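Local coordinates for antistasin (Haementeria officinalis, PDB 1SKZ), which is a highly disulfide-bonded inhibitor of the serine protease factor Xa of blood coagulation and also binds heparin, at residues Ser44-Glu49 against Leu96-Leu101; Pro57-Cys62 against Thr77-Cys82. All blocks are in the same frame, centred on the assembly; numbering follows the deposited sequence.

Contact 1. Residues Ser44-Glu49 against Leu96-Leu101; sequences SRYGCE and LKRDKL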
loop_
_atom_site.group_PDB
_atom_site.type_symbol
_atom_site.label_atom_id
_atom_site.label_comp_id
_atom_site.label_asym_id
_atom_site.label_seq_id
_atom_site.Cartn_x
_atom_site.Cartn_y
_atom_site.Cartn_z
ATOM N N SER A 44 -2.842 -0.642 4.080
ATOM C CA SER A 44 -2.546 -2.000 4.526
ATOM C C SER A 44 -3.715 -2.563 5.335
ATOM O O SER A 44 -4.585 -1.820 5.828
ATOM C CB SER A 44 -1.265 -2.022 5.373
ATOM O OG SER A 44 -1.427 -1.237 6.535
ATOM N N ARG A 45 -3.785 -3.888 5.395
ATOM C CA ARG A 45 -4.877 -4.553 6.120
ATOM C C ARG A 45 -4.798 -4.245 7.628
ATOM O O ARG A 45 -5.763 -4.511 8.359
ATOM C CB ARG A 45 -4.834 -6.063 5.916
ATOM C CG ARG A 45 -3.544 -6.737 6.377
ATOM C CD ARG A 45 -3.807 -8.200 6.565
ATOM N NE ARG A 45 -3.791 -8.947 5.308
ATOM C CZ ARG A 45 -4.333 -10.146 5.142
ATOM N NH1 ARG A 45 -4.277 -10.998 6.155
ATOM N NH2 ARG A 45 -4.390 -10.674 3.917
ATOM N N TYR A 46 -3.631 -3.770 8.093
ATOM C CA TYR A 46 -3.509 -3.338 9.492
ATOM C C TYR A 46 -3.799 -1.867 9.707
ATOM O O TYR A 46 -3.663 -1.394 10.816
ATOM C CB TYR A 46 -2.139 -3.704 10.062
ATOM C CG TYR A 46 -2.023 -5.207 10.373
ATOM C CD1 TYR A 46 -2.700 -5.765 11.473
ATOM C CD2 TYR A 46 -1.326 -6.075 9.510
ATOM C CE1 TYR A 46 -2.706 -7.133 11.700
ATOM C CE2 TYR A 46 -1.323 -7.462 9.735
ATOM C CZ TYR A 46 -2.028 -7.983 10.836
ATOM O OH TYR A 46 -2.077 -9.351 11.057
ATOM N N GLY A 47 -4.162 -1.140 8.646
ATOM C CA GLY A 47 -4.786 0.165 8.791
ATOM C C GLY A 47 -4.011 1.429 8.457
ATOM O O GLY A 47 -4.493 2.539 8.723
ATOM N N CYS A 48 -2.844 1.286 7.827
ATOM C CA CYS A 48 -2.050 2.437 7.376
ATOM C C CYS A 48 -2.115 2.741 5.862
ATOM O O CYS A 48 -1.955 1.851 5.021
ATOM C CB CYS A 48 -0.574 2.248 7.787
ATOM S SG CYS A 48 -0.327 2.086 9.581
ATOM N N GLU A 49 -2.344 4.014 5.539
ATOM C CA GLU A 49 -2.270 4.529 4.159
ATOM C C GLU A 49 -0.868 4.425 3.544
ATOM O O GLU A 49 0.157 4.585 4.235
ATOM C CB GLU A 49 -2.740 5.999 4.096
ATOM C CG GLU A 49 -4.248 6.132 4.151
ATOM C CD GLU A 49 -4.749 7.555 4.028
ATOM O OE1 GLU A 49 -3.987 8.464 4.358
ATOM O OE2 GLU A 49 -5.920 7.761 3.614
ATOM N N LEU A 96 -3.416 -10.487 17.802
ATOM C CA LEU A 96 -4.047 -11.371 16.829
ATOM C C LEU A 96 -3.866 -10.900 15.358
ATOM O O LEU A 96 -3.856 -9.692 15.045
ATOM C CB LEU A 96 -5.557 -11.507 17.142
ATOM C CG LEU A 96 -6.081 -12.238 18.404
ATOM C CD1 LEU A 96 -7.571 -12.036 18.514
ATOM C CD2 LEU A 96 -5.738 -13.732 18.384
ATOM N N LYS A 97 -3.863 -11.859 14.446
ATOM C CA LYS A 97 -3.797 -11.533 13.022
ATOM C C LYS A 97 -5.084 -10.824 12.609
ATOM O O LYS A 97 -6.162 -11.155 13.101
ATOM C CB LYS A 97 -3.631 -12.811 12.174
ATOM C CG LYS A 97 -2.282 -13.514 12.317
ATOM C CD LYS A 97 -2.217 -14.742 11.376
ATOM C CE LYS A 97 -0.882 -15.511 11.495
ATOM N NZ LYS A 97 -0.971 -16.844 10.779
ATOM N N ARG A 98 -4.976 -9.943 11.617
ATOM C CA ARG A 98 -6.133 -9.461 10.871
ATOM C C ARG A 98 -6.116 -10.027 9.453
ATOM O O ARG A 98 -5.050 -10.310 8.885
ATOM C CB ARG A 98 -6.145 -7.923 10.809
ATOM C CG ARG A 98 -6.305 -7.328 12.169
ATOM C CD ARG A 98 -6.526 -5.872 12.088
ATOM N NE ARG A 98 -6.645 -5.264 13.415
ATOM C CZ ARG A 98 -7.773 -5.195 14.115
ATOM N NH1 ARG A 98 -8.945 -5.510 13.580
ATOM N NH2 ARG A 98 -7.715 -4.722 15.348
ATOM N N ASP A 99 -7.312 -10.213 8.906
ATOM C CA ASP A 99 -7.466 -10.651 7.528
ATOM C C ASP A 99 -7.496 -9.456 6.553
ATOM O O ASP A 99 -7.319 -8.295 6.937
ATOM C CB ASP A 99 -8.713 -11.565 7.399
ATOM C CG ASP A 99 -10.060 -10.846 7.677
ATOM O OD1 ASP A 99 -10.180 -9.612 7.591
ATOM O OD2 ASP A 99 -11.064 -11.567 7.855
ATOM N N LYS A 100 -7.702 -9.741 5.279
ATOM C CA LYS A 100 -7.678 -8.695 4.278
ATOM C C LYS A 100 -8.814 -7.631 4.413
ATOM O O LYS A 100 -8.784 -6.570 3.761
ATOM C CB LYS A 100 -7.733 -9.351 2.906
ATOM C CG LYS A 100 -9.067 -9.973 2.541
ATOM C CD LYS A 100 -9.112 -10.220 1.029
ATOM C CE LYS A 100 -10.477 -10.737 0.569
ATOM N NZ LYS A 100 -10.611 -10.609 -0.919
ATOM N N LEU A 101 -9.820 -7.917 5.240
ATOM C CA LEU A 101 -10.906 -6.958 5.481
ATOM C C LEU A 101 -10.639 -6.198 6.777
ATOM O O LEU A 101 -11.514 -5.417 7.223
ATOM C CB LEU A 101 -12.258 -7.679 5.557
ATOM C CG LEU A 101 -12.584 -8.584 4.347
ATOM C CD1 LEU A 101 -13.893 -9.355 4.531
ATOM C CD2 LEU A 101 -12.628 -7.726 3.112
#
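Over one face of the R45 guanidinium lies the backbone between D99 and K100: K100 N sits above the centre of the group, 3.4 Å from R45 CZ, while D99 C is offset toward the rim. At the edge, near the plane, R45 NH1 gives R98 O a weak hydrogen bond of 2.9 Å. The R45 chain, bent at chi3 (80°) to place NE near D99 O, is long and ends in a flat group, which suits a backbone lying over its face. L96 O lies at the edge of the Y46 ring, near its plane; R98 CG is 3.6 Å from Y46 CE1, and R109 makes a cation-pi contact with the ring. Ring and R98 guanidinium are turned 78° apart. Y46 OH accepts a nearly straight bond of 3.0 Å from R98 N (166°), a strand N-H that the tyrosine phenol can reach. R45 and Y46 are central in a type I beta turn, S44 to G47, in the first antistasin-like repeat; strand 96-98 belongs to the second. A neighbouring subunit also touches this turn: R45 bonds to it through its backbone, and Y46 packs on C33 of that subunit. K97 to K100 are predicted to bind heparin; K97 NZ pairs with E107.

Contact 2. Residues Pro57-Cys62 against Thr77-Cys82; sequences PMKATC and TNKCDC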
loop_
_atom_site.group_PDB
_atom_site.type_symbol
_atom_site.label_atom_id
_atom_site.label_comp_id
_atom_site.label_asym_id
_atom_site.label_seq_id
_atom_site.Cartn_x
_atom_site.Cartn_y
_atom_site.Cartn_z
ATOM N N PRO A 57 -14.336 4.022 -4.255
ATOM C CA PRO A 57 -14.400 4.672 -2.927
ATOM C C PRO A 57 -14.598 3.697 -1.735
ATOM O O PRO A 57 -15.017 2.549 -1.924
ATOM C CB PRO A 57 -15.563 5.681 -3.069
ATOM C CG PRO A 57 -16.388 5.201 -4.240
ATOM C CD PRO A 57 -15.405 4.495 -5.164
ATOM N N MET A 58 -14.080 4.077 -0.572
ATOM C CA MET A 58 -14.387 3.378 0.669
ATOM C C MET A 58 -15.782 3.819 1.080
ATOM O O MET A 58 -16.159 4.971 0.823
ATOM C CB MET A 58 -13.396 3.756 1.780
ATOM C CG MET A 58 -13.458 2.872 3.018
ATOM S SD MET A 58 -12.463 3.601 4.308
ATOM C CE MET A 58 -13.128 2.792 5.907
ATOM N N LYS A 59 -16.598 2.869 1.543
ATOM C CA LYS A 59 -17.927 3.189 2.051
ATOM C C LYS A 59 -17.719 4.169 3.192
ATOM O O LYS A 59 -16.773 4.013 3.975
ATOM C CB LYS A 59 -18.628 1.919 2.550
ATOM C CG LYS A 59 -20.029 2.159 3.189
ATOM C CD LYS A 59 -20.898 0.897 3.072
ATOM C CE LYS A 59 -22.165 0.968 3.909
ATOM N NZ LYS A 59 -21.923 0.752 5.390
ATOM N N ALA A 60 -18.495 5.250 3.202
ATOM C CA ALA A 60 -18.144 6.419 4.009
ATOM C C ALA A 60 -18.291 6.151 5.483
ATOM O O ALA A 60 -17.582 6.729 6.301
ATOM C CB ALA A 60 -19.013 7.604 3.620
ATOM N N THR A 61 -19.347 5.414 5.821
ATOM C CA THR A 61 -19.747 5.232 7.208
ATOM C C THR A 61 -20.299 3.826 7.422
ATOM O O THR A 61 -20.747 3.150 6.464
ATOM C CB THR A 61 -20.821 6.279 7.583
ATOM O OG1 THR A 61 -20.741 6.543 8.989
ATOM C CG2 THR A 61 -22.232 5.797 7.182
ATOM N N CYS A 62 -20.152 3.337 8.645
ATOM C CA CYS A 62 -20.763 2.065 9.000
ATOM C C CYS A 62 -21.304 2.160 10.418
ATOM O O CYS A 62 -20.621 2.678 11.303
ATOM C CB CYS A 62 -19.726 0.926 8.882
ATOM S SG CYS A 62 -20.399 -0.763 9.048
ATOM N N THR A 77 -13.068 -1.391 6.006
ATOM C CA THR A 77 -13.928 -1.389 4.825
ATOM C C THR A 77 -15.244 -0.602 5.010
ATOM O O THR A 77 -16.019 -0.501 4.069
ATOM C CB THR A 77 -14.308 -2.814 4.420
ATOM O OG1 THR A 77 -15.102 -3.402 5.462
ATOM C CG2 THR A 77 -13.033 -3.689 4.177
ATOM N N ASN A 78 -15.574 -0.287 6.268
ATOM C CA ASN A 78 -16.893 0.248 6.657
ATOM C C ASN A 78 -18.045 -0.614 6.150
ATOM O O ASN A 78 -19.131 -0.107 5.844
ATOM C CB ASN A 78 -17.074 1.693 6.165
ATOM C CG ASN A 78 -16.450 2.701 7.097
ATOM O OD1 ASN A 78 -16.050 2.381 8.211
ATOM N ND2 ASN A 78 -16.357 3.935 6.647
ATOM N N LYS A 79 -17.818 -1.923 6.094
ATOM C CA LYS A 79 -18.888 -2.882 5.810
ATOM C C LYS A 79 -18.929 -3.845 6.975
ATOM O O LYS A 79 -18.004 -3.871 7.790
ATOM C CB LYS A 79 -18.621 -3.656 4.505
ATOM C CG LYS A 79 -18.587 -2.773 3.302
ATOM C CD LYS A 79 -18.286 -3.560 2.032
ATOM C CE LYS A 79 -18.784 -2.771 0.800
ATOM N NZ LYS A 79 -18.364 -3.374 -0.527
ATOM N N CYS A 80 -19.994 -4.635 7.045
ATOM C CA CYS A 80 -20.240 -5.499 8.181
ATOM C C CYS A 80 -19.491 -6.794 8.006
ATOM O O CYS A 80 -20.078 -7.872 7.932
ATOM C CB CYS A 80 -21.764 -5.722 8.354
ATOM S SG CYS A 80 -22.665 -4.194 8.811
ATOM N N ASP A 81 -18.168 -6.685 7.971
ATOM C CA ASP A 81 -17.299 -7.785 7.545
ATOM C C ASP A 81 -16.830 -8.691 8.678
ATOM O O ASP A 81 -16.403 -9.814 8.436
ATOM C CB ASP A 81 -16.080 -7.216 6.803
ATOM C CG ASP A 81 -16.387 -6.842 5.349
ATOM O OD1 ASP A 81 -17.250 -7.474 4.700
ATOM O OD2 ASP A 81 -15.767 -5.885 4.846
ATOM N N CYS A 82 -16.790 -8.167 9.900
ATOM C CA CYS A 82 -16.176 -8.876 11.014
ATOM C C CYS A 82 -17.162 -9.617 11.892
ATOM O O CYS A 82 -18.246 -9.120 12.190
ATOM C CB CYS A 82 -15.369 -7.920 11.882
ATOM S SG CYS A 82 -14.184 -6.895 10.968
HETATM O O HOH W 1 -15.801 -0.278 1.415
#
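N78 has CG anti to its own carbonyl carbon (chi1 -83°), which sets CG beside its backbone N; from there ND2 reaches K59 O. K59 has CG anti to its backbone N (chi1 177°) and bends only at chi4 (-76°), bringing NZ back toward N78 O. The two residues thus exchange bonds in both directions between a pair of irregular loops of a small, disulfide-rich fold: C62 is joined to C73, C80 to C67 and C82 to C103. N78 ND2 donates a hydrogen bond to K59 O (2.7 Å), the acceptor lying close to the amide plane. In return K59 NZ donates one to N78 O (3.0 Å), almost in line with the C=O bond. A second goes from K59 NZ to T61 O (2.9 Å). A salt bridge to E66 is a further partner of this ammonium, and a lysine suits the place because one flexible chain can serve all three. The backbone of N78 is left-handed, with phi and psi both positive, a conformation asparagine tolerates well. M58 crosses the N78 side chain at about a right angle, its CE resting 3.5 Å from N78 CG. An alanine in place of N78 would probably leave K59 O without its amide donor and open a gap beside the M58 methyl. C62 CB packs 3.3 Å from N78 O, and C62 SG faces C80 SG without being bonded to it. T77 builds an ST turn: its OG1 accepts from K79 N and donates to D81 OD2, a pairing that needs a hydroxyl able to do both. One water completes the join, accepting from K59 N and donating to T77 O at 2.7 Å.

The centres of contacts 1 and 2 lie 14 Å apart, both at the surface of the molecule. Along the chain 44-49 comes first, then 57-62, 77-82 and finally 96-101, so contact 2 falls wholly within the span that contact 1 brings together. Contact 1 joins the two antistasin-like repeats; contact 2 ties together loops before and after strand 71-72, the second of them leading into strand 82-83, its antiparallel partner. They meet where L101 CD1 packs 3.6 Å from D81 CG and L101 O lies against T77 CG2. With little regular secondary structure in the protein, such joins probably help the disulfides to hold the chain together.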